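Ribosome inactivating type 1 protein (PDB 3MVG) is a type 1 ribosome-inactivating protein from Iris hollandica, a member of the plant ribosome-inactivating protein family. Local coordinates at residues A[137-140]-A[144-147]. Sequence-based numbering, arbitrary orientation.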
loop_
_atom_site.group_PDB
_atom_site.type_symbol
_atom_site.label_atom_id
_atom_site.label_comp_id
_atom_site.label_asym_id
_atom_site.label_seq_id
_atom_site.Cartn_x
_atom_site.Cartn_y
_atom_site.Cartn_z
ATOM N N HIS A 137 -3.201 -27.925 8.166
ATOM C CA HIS A 137 -3.664 -29.052 7.356
ATOM C C HIS A 137 -3.345 -30.387 8.024
ATOM O O HIS A 137 -4.178 -31.296 8.030
ATOM C CB HIS A 137 -3.053 -29.016 5.956
ATOM C CG HIS A 137 -3.602 -30.067 5.046
ATOM N ND1 HIS A 137 -3.026 -31.312 4.918
ATOM C CD2 HIS A 137 -4.698 -30.073 4.251
ATOM C CE1 HIS A 137 -3.732 -32.031 4.063
ATOM N NE2 HIS A 137 -4.751 -31.303 3.644
ATOM N N ASN A 138 -2.150 -30.482 8.595
ATOM C CA ASN A 138 -1.635 -31.737 9.132
ATOM C C ASN A 138 -1.908 -31.984 10.609
ATOM O O ASN A 138 -1.841 -33.128 11.055
ATOM C CB ASN A 138 -0.138 -31.837 8.850
ATOM C CG ASN A 138 0.172 -31.861 7.367
ATOM O OD1 ASN A 138 -0.663 -32.255 6.549
ATOM N ND2 ASN A 138 1.377 -31.434 7.011
ATOM N N TRP A 139 -2.209 -30.936 11.370
ATOM C CA TRP A 139 -2.383 -31.081 12.821
ATOM C C TRP A 139 -3.681 -31.779 13.190
ATOM O O TRP A 139 -4.727 -31.549 12.586
ATOM C CB TRP A 139 -2.316 -29.713 13.508
ATOM C CG TRP A 139 -2.393 -29.752 15.030
ATOM C CD1 TRP A 139 -1.346 -29.847 15.899
ATOM C CD2 TRP A 139 -3.580 -29.685 15.833
ATOM N NE1 TRP A 139 -1.804 -29.835 17.199
ATOM C CE2 TRP A 139 -3.169 -29.733 17.185
ATOM C CE3 TRP A 139 -4.948 -29.557 15.545
ATOM C CZ2 TRP A 139 -4.078 -29.667 18.242
ATOM C CZ3 TRP A 139 -5.849 -29.482 16.594
ATOM C CH2 TRP A 139 -5.410 -29.547 17.927
ATOM N N SER A 140 -3.600 -32.646 14.193
ATOM C CA SER A 140 -4.801 -33.189 14.803
ATOM C C SER A 140 -4.584 -33.405 16.292
ATOM O O SER A 140 -3.471 -33.701 16.728
ATOM C CB SER A 140 -5.237 -34.487 14.120
ATOM O OG SER A 140 -4.233 -35.467 14.239
ATOM N N VAL A 144 -0.116 -31.325 21.143
ATOM C CA VAL A 144 -0.224 -30.043 21.818
ATOM C C VAL A 144 -0.610 -28.958 20.816
ATOM O O VAL A 144 -0.354 -29.077 19.609
ATOM C CB VAL A 144 1.065 -29.670 22.564
ATOM C CG1 VAL A 144 1.319 -30.660 23.709
ATOM C CG2 VAL A 144 2.239 -29.611 21.588
ATOM N N GLU A 145 -1.246 -27.915 21.331
ATOM C CA GLU A 145 -1.830 -26.861 20.498
ATOM C C GLU A 145 -0.856 -25.775 20.044
ATOM O O GLU A 145 -1.245 -24.880 19.285
ATOM C CB GLU A 145 -2.996 -26.206 21.235
ATOM C CG GLU A 145 -4.206 -27.096 21.419
ATOM C CD GLU A 145 -5.287 -26.436 22.248
ATOM O OE1 GLU A 145 -4.948 -25.668 23.177
ATOM O OE2 GLU A 145 -6.476 -26.688 21.987
ATOM N N THR A 146 0.397 -25.849 20.481
ATOM C CA THR A 146 1.365 -24.772 20.265
ATOM C C THR A 146 1.387 -24.280 18.816
ATOM O O THR A 146 1.247 -23.074 18.564
ATOM C CB THR A 146 2.766 -25.221 20.703
ATOM O OG1 THR A 146 2.653 -25.865 21.983
ATOM C CG2 THR A 146 3.726 -24.039 20.793
ATOM N N SER A 147 1.552 -25.213 17.879
ATOM C CA SER A 147 1.711 -24.872 16.462
ATOM C C SER A 147 0.413 -24.425 15.812
ATOM O O SER A 147 0.448 -23.730 14.794
ATOM C CB SER A 147 2.322 -26.040 15.685
ATOM O OG SER A 147 1.417 -27.127 15.602
#
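W139 meets V144, E145 and S147 across a short helix-to-helix connection. Helix 126-138 ends at N138, W139 is the first residue to leave helical backbone angles, and after a few residues of loop helix 146-164 begins. The two backbones stay well apart: the closest CA atoms, those of W139 and S147, are 8.3 Å from each other, and an indole bridges the gap. With CG anti to the backbone N (chi1 -176°), W139 sends its ring toward the loop that leads into the second helix. There NE1 of W139 donates a hydrogen bond of 2.9 Å to O of V144. The bond is moderately bent, 152° at the hydrogen, and the indole nitrogen stands above the carbonyl plane of V144, 42° out of it, while the oxygen lies at the indole edge, tilted somewhat from the ring plane. On one flank of this bond CZ2 of W139 lies 4.1 Å from CG of E145, the aliphatic part of an extended chain whose OE1 goes on to bond T103. On the other, CD1 of W139 comes within 3.9 Å of OG of S147, in the first turn of helix 146-164. As an example of a buried tryptophan joining consecutive helices, the contact pairs the indole's one polar group with a main-chain carbonyl, while the ring atoms on either side of it, CZ2 and CD1, rest near E145 and S147, so a single directional bond links the residue just after helix 126-138 to the loop just before helix 146-164.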